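Local coordinates for zinc-binding protein TroA (Treponema pallidum, PDB 1K0F) that binds zinc with high affinity and specificity in the periplasm and delivers it to the membrane permease of the TroABC import system, at residues Thr7-Ile12 with Leu56-His61; Gly33-Leu38 with Phe246-Gly251; Asp100-Phe105 with Thr166-Phe171; Glu160-Val165 with Tyr178-Lys183. One frame throughout, in Å; residues are numbered along the deposited sequence.

Contact 1: residues Thr7-Ile12 with Leu56-His61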
# COMPACT_ATOMS: atom_id res chain seq x y z
N THR A 7 12.95 -5.31 5.12
CA THR A 7 11.96 -4.86 4.17
C THR A 7 11.67 -3.37 4.31
O THR A 7 11.99 -2.76 5.33
CB THR A 7 10.64 -5.64 4.33
OG1 THR A 7 9.83 -5.01 5.32
CG2 THR A 7 10.92 -7.08 4.75
N THR A 8 11.05 -2.81 3.28
CA THR A 8 10.72 -1.41 3.26
C THR A 8 9.32 -1.19 3.82
O THR A 8 9.15 -1.03 5.01
CB THR A 8 10.80 -0.89 1.83
OG1 THR A 8 10.11 -1.79 0.96
CG2 THR A 8 12.26 -0.80 1.38
N ILE A 9 8.32 -1.18 2.95
CA ILE A 9 6.94 -0.98 3.38
C ILE A 9 6.46 -2.13 4.26
O ILE A 9 6.82 -3.29 4.04
CB ILE A 9 6.02 -0.86 2.16
CG1 ILE A 9 6.16 -2.10 1.29
CG2 ILE A 9 6.38 0.38 1.37
CD1 ILE A 9 5.15 -2.19 0.19
N GLY A 10 5.66 -1.79 5.27
CA GLY A 10 5.16 -2.80 6.19
C GLY A 10 4.44 -3.98 5.55
O GLY A 10 4.43 -5.08 6.09
N MET A 11 3.83 -3.73 4.39
CA MET A 11 3.08 -4.76 3.69
C MET A 11 3.93 -5.99 3.43
O MET A 11 3.46 -7.12 3.61
CB MET A 11 2.55 -4.21 2.37
CG MET A 11 1.32 -3.32 2.53
SD MET A 11 1.73 -1.60 2.97
CE MET A 11 2.01 -0.94 1.38
N ILE A 12 5.17 -5.79 3.01
CA ILE A 12 6.08 -6.89 2.74
C ILE A 12 6.42 -7.56 4.07
O ILE A 12 6.37 -8.79 4.19
CB ILE A 12 7.40 -6.39 2.09
CG1 ILE A 12 7.08 -5.73 0.74
CG2 ILE A 12 8.39 -7.53 1.96
CD1 ILE A 12 8.28 -5.53 -0.13
N LEU A 56 14.00 -6.85 0.98
CA LEU A 56 12.72 -6.90 0.27
C LEU A 56 12.10 -5.53 0.09
O LEU A 56 11.99 -4.74 1.03
CB LEU A 56 11.74 -7.81 1.02
CG LEU A 56 12.01 -9.32 0.94
CD1 LEU A 56 10.92 -10.06 1.70
CD2 LEU A 56 12.06 -9.76 -0.51
N TYR A 57 11.68 -5.26 -1.14
CA TYR A 57 11.04 -4.01 -1.47
C TYR A 57 10.06 -4.21 -2.62
O TYR A 57 10.13 -5.19 -3.36
CB TYR A 57 12.09 -2.94 -1.81
CG TYR A 57 12.88 -3.16 -3.08
CD1 TYR A 57 13.81 -4.20 -3.19
CD2 TYR A 57 12.75 -2.27 -4.16
CE1 TYR A 57 14.59 -4.34 -4.32
CE2 TYR A 57 13.54 -2.41 -5.30
CZ TYR A 57 14.45 -3.44 -5.37
OH TYR A 57 15.20 -3.58 -6.52
N ASN A 58 9.13 -3.27 -2.75
CA ASN A 58 8.11 -3.31 -3.78
C ASN A 58 8.61 -3.51 -5.20
O ASN A 58 8.47 -4.59 -5.80
CB ASN A 58 7.32 -2.00 -3.73
CG ASN A 58 5.86 -2.19 -4.05
OD1 ASN A 58 5.25 -3.18 -3.64
ND2 ASN A 58 5.29 -1.24 -4.78
N GLY A 59 9.22 -2.45 -5.71
CA GLY A 59 9.69 -2.42 -7.07
C GLY A 59 8.67 -1.46 -7.66
O GLY A 59 8.20 -0.56 -6.95
N LEU A 60 8.29 -1.64 -8.91
CA LEU A 60 7.32 -0.76 -9.53
C LEU A 60 7.57 0.70 -9.15
O LEU A 60 6.65 1.50 -9.02
CB LEU A 60 5.91 -1.18 -9.11
CG LEU A 60 5.53 -2.63 -9.44
CD1 LEU A 60 4.03 -2.78 -9.35
CD2 LEU A 60 6.02 -3.00 -10.83
N HIS A 61 8.84 1.03 -8.98
CA HIS A 61 9.24 2.38 -8.63
C HIS A 61 8.45 2.97 -7.47
O HIS A 61 8.13 4.16 -7.47
CB HIS A 61 9.09 3.29 -9.85
CG HIS A 61 9.64 4.67 -9.65
ND1 HIS A 61 10.95 4.90 -9.29
CD2 HIS A 61 9.06 5.88 -9.76
CE1 HIS A 61 11.16 6.20 -9.19
NE2 HIS A 61 10.02 6.82 -9.46
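Ile12 and Leu56 cross obliquely, and between them they show how the first turn of a helix can be packed against a neighbouring strand. The CG2 branch of Ile12, anti to the backbone N, lies over the base of the leucine, with Ile12 CG2 3.5 Å from Leu56 CB and similarly close to Leu56 CD1. The other branch reaches onward, and Ile12 CD1 rests on the backbone of Tyr57. From the strand side, Thr7 CG2 adds a looser touch, 3.9 Å from Leu56 CB. Thr7 and Leu56 are partners in a parallel bridge, their side chains on the same face of the N-terminal sheet, and Thr8 N gives Leu56 O a weak bond of 3.1 Å. Thr8 then turns the chain toward helix 10-20, whose N-cap position is held by Ile9. The methyl and hydroxyl of Thr8 both touch the start of the Tyr57 side chain: Thr8 CG2 is 3.8 Å from Tyr57 CB, and Thr8 OG1 is 3.4 Å from Tyr57 CA. That hydroxyl bonds to Glu63, whose OE2 also accepts Asn58 N. Ile9 CD1 comes within 4.0 Å of Asn58 OD1, an oxygen already bonded to Ser83 OG, while Asn58 ND2 is bonded to Pro101 O. The chemistry is therefore divided: methyl groups seal the join of strand and helix, while the buried polar atoms of Thr8 and Asn58 are satisfied by neighbours beyond it.

Contact 2: residues Gly33-Leu38 with Phe246-Gly251; sequences GVDPHL and FSDAMG
Asp248 is the first residue of 246-251 to touch 33-38, and it meets three consecutive side chains there. Its CB points at the Pro36 ring, though the closeness of that approach is doubtful in the model. The torsion about the first bond (chi1 -39°) sets CG anti to the carbonyl carbon, and the carboxylate then reaches the imidazole of His37. Asp248 OD2 approaches His37 NE2 to 3.0 Å, but this is not a hydrogen bond, its angle being poor. The two side chains cross at about a right angle, with ring and carboxylate planes 84° apart. The same oxygen faces the carboxylate of Asp35, with the two side chains side by side and pointing the same way. These like charges would probably repel each other, although the position of Asp35 OD1 is uncertain. Asp35 OD2 is bonded to Thr190 OG1.

His37 and Asp248 are two of the four zinc ligands, one from each lobe of the solute-binding fold, and His102 and His168 complete the set. In this metal-free protein the lobes are nevertheless closed, and Asp248 OD1 has a weak hydrogen bond to His168 NE2.

Ala249 comes next, its methyl pointing at the opposite backbone instead of at a side chain. Ala249 CB lies 3.4 Å from Val34 O and 3.7 Å from Gly33 N, against the backbone just before Asp35-His37. At Met250 the side chain points away, touching Met263 of helix 260-273, and the segments part with Met250 O 4.3 Å from Gly33 N.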
# COMPACT_ATOMS: atom_id res chain seq x y z
N GLY A 33 2.41 5.47 9.33
CA GLY A 33 2.58 6.86 8.98
C GLY A 33 3.81 7.16 8.14
O GLY A 33 4.22 8.32 8.05
N VAL A 34 4.39 6.14 7.53
CA VAL A 34 5.58 6.30 6.69
C VAL A 34 5.36 6.23 5.16
O VAL A 34 4.94 5.21 4.62
CB VAL A 34 6.67 5.27 7.07
CG1 VAL A 34 7.75 5.21 6.00
CG2 VAL A 34 7.27 5.64 8.41
N ASP A 35 5.68 7.33 4.48
CA ASP A 35 5.53 7.40 3.03
C ASP A 35 6.78 6.89 2.37
O ASP A 35 7.82 7.55 2.39
CB ASP A 35 5.29 8.84 2.58
CG ASP A 35 5.07 8.95 1.09
OD1 ASP A 35 5.50 8.04 0.35
OD2 ASP A 35 4.45 9.94 0.65
N PRO A 36 6.70 5.72 1.73
CA PRO A 36 7.83 5.10 1.04
C PRO A 36 8.40 5.96 -0.08
O PRO A 36 9.62 5.93 -0.33
CB PRO A 36 7.26 3.78 0.53
CG PRO A 36 6.01 3.56 1.29
CD PRO A 36 5.48 4.91 1.63
N HIS A 37 7.53 6.70 -0.76
CA HIS A 37 7.94 7.57 -1.86
C HIS A 37 9.09 8.46 -1.43
O HIS A 37 10.21 8.37 -1.94
CB HIS A 37 6.78 8.47 -2.30
CG HIS A 37 5.51 7.74 -2.62
ND1 HIS A 37 5.45 6.74 -3.57
CD2 HIS A 37 4.25 7.86 -2.13
CE1 HIS A 37 4.21 6.28 -3.65
NE2 HIS A 37 3.46 6.95 -2.79
N LEU A 38 8.81 9.33 -0.47
CA LEU A 38 9.80 10.27 0.02
C LEU A 38 10.57 9.75 1.22
O LEU A 38 10.95 10.53 2.10
CB LEU A 38 9.09 11.58 0.35
CG LEU A 38 7.94 11.86 -0.62
CD1 LEU A 38 6.73 12.37 0.14
CD2 LEU A 38 8.40 12.87 -1.66
N PHE A 246 -5.18 3.74 4.95
CA PHE A 246 -3.80 3.29 4.88
C PHE A 246 -3.46 3.28 3.41
O PHE A 246 -4.03 2.51 2.66
CB PHE A 246 -3.66 1.89 5.45
CG PHE A 246 -3.82 1.83 6.93
CD1 PHE A 246 -2.88 2.43 7.76
CD2 PHE A 246 -4.95 1.25 7.49
CE1 PHE A 246 -3.07 2.45 9.12
CE2 PHE A 246 -5.14 1.27 8.85
CZ PHE A 246 -4.20 1.87 9.67
N SER A 247 -2.53 4.14 3.00
CA SER A 247 -2.16 4.17 1.61
C SER A 247 -0.93 3.30 1.38
O SER A 247 -1.04 2.15 0.95
CB SER A 247 -1.87 5.60 1.16
OG SER A 247 -1.55 6.43 2.26
N ASP A 248 0.24 3.85 1.68
CA ASP A 248 1.47 3.09 1.50
C ASP A 248 1.94 2.46 2.80
O ASP A 248 2.78 1.56 2.78
CB ASP A 248 2.59 4.00 0.96
CG ASP A 248 2.09 5.00 -0.07
OD1 ASP A 248 1.28 4.62 -0.94
OD2 ASP A 248 2.52 6.18 -0.01
N ALA A 249 1.40 2.93 3.92
CA ALA A 249 1.79 2.43 5.23
C ALA A 249 0.68 1.72 6.00
O ALA A 249 -0.50 2.03 5.85
CB ALA A 249 2.33 3.59 6.09
N MET A 250 1.09 0.77 6.84
CA MET A 250 0.17 -0.02 7.64
C MET A 250 -0.03 0.58 9.02
O MET A 250 0.52 1.65 9.33
CB MET A 250 0.70 -1.44 7.82
CG MET A 250 0.57 -2.32 6.60
SD MET A 250 0.66 -4.04 7.08
CE MET A 250 1.95 -3.99 8.33
N GLY A 251 -0.80 -0.12 9.84
CA GLY A 251 -1.03 0.34 11.19
C GLY A 251 0.14 -0.06 12.06
O GLY A 251 1.15 -0.57 11.55

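Contact 3: residues Asp100-Phe105 with Thr166-Phe171; sequences DPHVWF and TAHDAF
Phe105 and Phe171 form the tightly packed end of this contact, an offset stack with centroids 4.4 Å apart and planes at 21°. Phe171 CE2 sits over one face of the Phe105 ring, offset toward the rim, while Trp104 NE1 lies over the opposite face, so the ring is held between two neighbours. Next to the stack, the methyl of Ala170 makes a CH-pi contact with His102, its CB 3.7 Å from the centroid of the imidazole; the same CB also lies over a face of His168. The two histidines are zinc ligands, carried by loops from the two lobes of the solute-binding fold, and they meet across the cleft. Their NE2 atoms, His102 NE2 and His168 NE2, stand 3.7 Å apart, the rings obliquely turned at 76°. Each has a second-shell carboxylate on its other nitrogen. His102 ND1 donates to Asp100 OD1 at 2.8 Å in an almost straight, in-plane bond, which fixes the rotation of the ring and is consistent with NE2 being turned to a metal; His168 ND1 is bonded to Glu217 OE2. The looser side lies at Asp169, partly exposed, where Asp100 OD1 comes no closer than 4.3 Å to Asp169 O.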
# COMPACT_ATOMS: atom_id res chain seq x y z
N ASP A 100 1.83 2.23 -11.89
CA ASP A 100 1.20 2.29 -10.58
C ASP A 100 1.78 1.19 -9.69
O ASP A 100 1.56 0.01 -9.92
CB ASP A 100 -0.31 2.11 -10.73
CG ASP A 100 -1.08 2.51 -9.47
OD1 ASP A 100 -0.48 3.08 -8.55
OD2 ASP A 100 -2.30 2.24 -9.41
N PRO A 101 2.55 1.59 -8.67
CA PRO A 101 3.18 0.64 -7.73
C PRO A 101 2.33 0.16 -6.57
O PRO A 101 2.77 -0.69 -5.79
CB PRO A 101 4.41 1.40 -7.25
CG PRO A 101 4.06 2.86 -7.41
CD PRO A 101 2.88 2.98 -8.33
N HIS A 102 1.11 0.68 -6.44
CA HIS A 102 0.23 0.32 -5.34
C HIS A 102 -0.57 -0.94 -5.59
O HIS A 102 -1.78 -0.96 -5.39
CB HIS A 102 -0.69 1.48 -5.04
CG HIS A 102 0.04 2.77 -4.84
ND1 HIS A 102 0.40 3.59 -5.89
CD2 HIS A 102 0.51 3.37 -3.72
CE1 HIS A 102 1.06 4.64 -5.42
NE2 HIS A 102 1.14 4.53 -4.10
N VAL A 103 0.12 -1.99 -6.00
CA VAL A 103 -0.49 -3.27 -6.31
C VAL A 103 -1.00 -4.05 -5.10
O VAL A 103 -1.79 -4.98 -5.23
CB VAL A 103 0.50 -4.15 -7.08
CG1 VAL A 103 0.86 -3.50 -8.41
CG2 VAL A 103 1.75 -4.36 -6.25
N TRP A 104 -0.56 -3.66 -3.91
CA TRP A 104 -1.00 -4.35 -2.71
C TRP A 104 -2.45 -4.00 -2.43
O TRP A 104 -2.97 -4.32 -1.36
CB TRP A 104 -0.15 -3.93 -1.53
CG TRP A 104 -0.14 -2.47 -1.36
CD1 TRP A 104 -1.12 -1.70 -0.79
CD2 TRP A 104 0.88 -1.58 -1.79
NE1 TRP A 104 -0.76 -0.38 -0.85
CE2 TRP A 104 0.46 -0.27 -1.45
CE3 TRP A 104 2.12 -1.75 -2.42
CZ2 TRP A 104 1.23 0.85 -1.73
CZ3 TRP A 104 2.88 -0.63 -2.70
CH2 TRP A 104 2.44 0.65 -2.36
N PHE A 105 -3.09 -3.30 -3.36
CA PHE A 105 -4.48 -2.94 -3.17
C PHE A 105 -5.38 -3.81 -4.03
O PHE A 105 -6.60 -3.67 -4.02
CB PHE A 105 -4.71 -1.45 -3.45
CG PHE A 105 -4.48 -0.59 -2.24
CD1 PHE A 105 -4.85 -1.03 -0.98
CD2 PHE A 105 -3.86 0.65 -2.36
CE1 PHE A 105 -4.61 -0.25 0.16
CE2 PHE A 105 -3.61 1.44 -1.24
CZ PHE A 105 -3.99 0.98 0.03
N THR A 166 -9.29 10.41 -2.18
CA THR A 166 -8.37 10.29 -1.06
C THR A 166 -7.17 11.22 -1.16
O THR A 166 -7.01 11.95 -2.14
CB THR A 166 -7.85 8.86 -0.97
OG1 THR A 166 -7.59 8.38 -2.30
CG2 THR A 166 -8.88 7.96 -0.30
N ALA A 167 -6.32 11.17 -0.14
CA ALA A 167 -5.10 11.98 -0.06
C ALA A 167 -4.27 11.98 -1.35
O ALA A 167 -3.94 13.05 -1.87
CB ALA A 167 -4.25 11.51 1.12
N HIS A 168 -3.90 10.80 -1.85
CA HIS A 168 -3.13 10.68 -3.09
C HIS A 168 -3.54 9.48 -3.96
O HIS A 168 -4.19 8.56 -3.48
CB HIS A 168 -1.60 10.68 -2.78
CG HIS A 168 -1.03 9.34 -2.40
ND1 HIS A 168 -1.47 8.63 -1.31
CD2 HIS A 168 -0.00 8.64 -2.92
CE1 HIS A 168 -0.74 7.53 -1.18
NE2 HIS A 168 0.16 7.52 -2.14
N ASP A 169 -3.18 9.52 -5.24
CA ASP A 169 -3.52 8.48 -6.23
C ASP A 169 -2.90 7.13 -5.91
O ASP A 169 -2.04 6.64 -6.64
CB ASP A 169 -3.05 8.92 -7.63
CG ASP A 169 -4.14 8.79 -8.69
OD1 ASP A 169 -5.27 8.36 -8.34
OD2 ASP A 169 -3.86 9.12 -9.87
N ALA A 170 -3.38 6.51 -4.83
CA ALA A 170 -2.85 5.24 -4.40
C ALA A 170 -3.89 4.13 -4.35
O ALA A 170 -3.77 3.21 -3.55
CB ALA A 170 -2.21 5.39 -3.03
N PHE A 171 -4.90 4.19 -5.20
CA PHE A 171 -5.91 3.14 -5.17
C PHE A 171 -6.37 2.76 -6.55
O PHE A 171 -7.45 2.20 -6.72
CB PHE A 171 -7.10 3.58 -4.32
CG PHE A 171 -6.77 3.79 -2.87
CD1 PHE A 171 -6.39 5.05 -2.41
CD2 PHE A 171 -6.84 2.75 -1.96
CE1 PHE A 171 -6.09 5.27 -1.07
CE2 PHE A 171 -6.54 2.96 -0.61
CZ PHE A 171 -6.17 4.22 -0.16

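Contact 4: residues Glu160-Val165 with Tyr178-Lys183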
# COMPACT_ATOMS: atom_id res chain seq x y z
N GLU A 160 -22.80 4.18 -7.72
CA GLU A 160 -22.64 5.63 -7.65
C GLU A 160 -21.86 6.08 -6.42
O GLU A 160 -21.05 7.00 -6.50
CB GLU A 160 -24.01 6.31 -7.65
CG GLU A 160 -24.86 6.00 -8.86
CD GLU A 160 -25.50 4.63 -8.78
OE1 GLU A 160 -25.60 4.09 -7.66
OE2 GLU A 160 -25.91 4.09 -9.84
N ARG A 161 -22.12 5.43 -5.29
CA ARG A 161 -21.45 5.75 -4.03
C ARG A 161 -19.99 5.29 -3.99
O ARG A 161 -19.23 5.69 -3.10
CB ARG A 161 -22.22 5.11 -2.86
CG ARG A 161 -23.68 5.55 -2.74
CD ARG A 161 -24.12 5.70 -1.28
NE ARG A 161 -25.18 6.69 -1.11
CZ ARG A 161 -25.07 7.81 -0.41
NH1 ARG A 161 -23.92 8.08 0.21
NH2 ARG A 161 -26.09 8.66 -0.31
N ARG A 162 -19.60 4.46 -4.95
CA ARG A 162 -18.24 3.94 -5.01
C ARG A 162 -17.20 4.94 -5.51
O ARG A 162 -16.11 4.55 -5.92
CB ARG A 162 -18.21 2.69 -5.88
CG ARG A 162 -18.86 1.47 -5.26
CD ARG A 162 -18.79 0.29 -6.23
NE ARG A 162 -19.87 -0.67 -6.07
CZ ARG A 162 -20.45 -1.34 -7.06
NH1 ARG A 162 -20.05 -1.15 -8.32
NH2 ARG A 162 -21.42 -2.21 -6.80
N VAL A 163 -17.52 6.22 -5.48
CA VAL A 163 -16.58 7.25 -5.92
C VAL A 163 -15.72 7.62 -4.72
O VAL A 163 -16.20 8.28 -3.80
CB VAL A 163 -17.30 8.52 -6.41
CG1 VAL A 163 -16.28 9.58 -6.79
CG2 VAL A 163 -18.20 8.19 -7.59
N LEU A 164 -14.46 7.20 -4.71
CA LEU A 164 -13.59 7.52 -3.58
C LEU A 164 -12.51 8.54 -3.90
O LEU A 164 -11.75 8.40 -4.86
CB LEU A 164 -12.94 6.24 -3.03
CG LEU A 164 -11.65 6.36 -2.21
CD1 LEU A 164 -11.96 6.63 -0.74
CD2 LEU A 164 -10.86 5.07 -2.36
N VAL A 165 -12.45 9.58 -3.08
CA VAL A 165 -11.45 10.62 -3.25
C VAL A 165 -10.59 10.54 -2.00
O VAL A 165 -11.11 10.58 -0.88
CB VAL A 165 -12.10 12.02 -3.39
CG1 VAL A 165 -11.02 13.09 -3.44
CG2 VAL A 165 -12.95 12.08 -4.65
N TYR A 178 -12.06 -3.67 -7.37
CA TYR A 178 -13.38 -3.72 -6.74
C TYR A 178 -14.37 -2.65 -7.19
O TYR A 178 -15.41 -2.46 -6.55
CB TYR A 178 -13.17 -3.70 -5.23
CG TYR A 178 -11.98 -4.53 -4.82
CD1 TYR A 178 -12.09 -5.91 -4.64
CD2 TYR A 178 -10.71 -3.95 -4.68
CE1 TYR A 178 -10.98 -6.70 -4.34
CE2 TYR A 178 -9.59 -4.73 -4.38
CZ TYR A 178 -9.73 -6.10 -4.22
OH TYR A 178 -8.64 -6.88 -3.95
N GLY A 179 -14.05 -1.95 -8.28
CA GLY A 179 -14.93 -0.92 -8.81
C GLY A 179 -15.21 0.29 -7.95
O GLY A 179 -16.19 0.34 -7.21
N PHE A 180 -14.34 1.29 -8.05
CA PHE A 180 -14.49 2.52 -7.28
C PHE A 180 -13.98 3.67 -8.12
O PHE A 180 -12.90 3.60 -8.73
CB PHE A 180 -13.68 2.44 -5.97
CG PHE A 180 -14.40 1.76 -4.84
CD1 PHE A 180 -14.11 0.43 -4.51
CD2 PHE A 180 -15.33 2.44 -4.06
CE1 PHE A 180 -14.73 -0.19 -3.44
CE2 PHE A 180 -15.96 1.82 -2.99
CZ PHE A 180 -15.66 0.50 -2.67
N GLU A 181 -14.76 4.74 -8.20
CA GLU A 181 -14.34 5.90 -8.95
C GLU A 181 -13.38 6.58 -7.98
O GLU A 181 -13.79 7.25 -7.05
CB GLU A 181 -15.52 6.81 -9.26
CG GLU A 181 -15.13 8.16 -9.81
CD GLU A 181 -15.93 8.55 -11.04
OE1 GLU A 181 -16.46 7.64 -11.72
OE2 GLU A 181 -16.03 9.76 -11.31
N VAL A 182 -12.09 6.38 -8.19
CA VAL A 182 -11.12 6.98 -7.30
C VAL A 182 -10.50 8.25 -7.84
O VAL A 182 -10.39 8.46 -9.04
CB VAL A 182 -10.02 5.98 -6.95
CG1 VAL A 182 -10.61 4.83 -6.18
CG2 VAL A 182 -9.34 5.50 -8.22
N LYS A 183 -10.10 9.11 -6.91
CA LYS A 183 -9.47 10.37 -7.23
C LYS A 183 -8.62 10.67 -6.02
O LYS A 183 -9.00 10.30 -4.91
CB LYS A 183 -10.52 11.47 -7.41
CG LYS A 183 -11.45 11.27 -8.61
CD LYS A 183 -10.99 12.10 -9.81
CE LYS A 183 -11.99 12.09 -10.95
NZ LYS A 183 -13.22 11.31 -10.60
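Val163 and Glu181, Leu164 and Val182, and Val165 and Lys183 face each other as bridge partners of two parallel strands, the two arms of a beta-alpha-beta crossover through helix 172-178. Backbone hydrogen bonds set the register. Glu181 N donates to Arg162 O at 2.7 Å; Leu164 N then bonds to Glu181 O, modelled improbably short, and Lys183 N to Leu164 O, a less certain bond because that oxygen is less surely placed.

Apolar packing occupies both faces of the pair. On one, Val163 and Glu181 run side by side, Val163 CG2 3.4 Å from Glu181 CB, and Val165 CG2 touches Lys183 CB; helix 196-208 covers this side through Phe205. On the other, Leu164 CD2 meets Val182 CG1 at 3.8 Å.

A CH-pi contact lies just ahead of the strands. Arg162 crosses Phe180 at about a right angle, its CG 4.1 Å from the ring centroid and off-centre, while Arg162 O lies at the ring edge. Phe180 also stacks on Phe174 of the connecting helix.

Charge comes last, on the Glu181 side. The glutamate bends at its second torsion, and Glu181 OE2 is shared between Arg209 NH1 and Lys183 NZ, the latter 3.3 Å away.

How the contacts relate
From the N terminus, the chain opens contact 1 at 7-12 and contact 2 at 33-38 before 56-61 closes the first, so these two cross. Contact 3 opens at 100-105, after contact 1 is complete, and contact 4 at 160-165; segments 166-171 and 178-183 then close them in that order, and they too cross. Both lie within the excursion that ends only when 246-251 returns to close contact 2. Contact 1 lies in the N-terminal lobe, joining strand 54-57 to the start of helix 10-20, and contact 4 in the C-terminal lobe, pairing strands 163-166 and 181-184. Contacts 2 and 3 bridge the lobes at the zinc site, joined by a probable bond from Trp104 NE1 to Ser247 O.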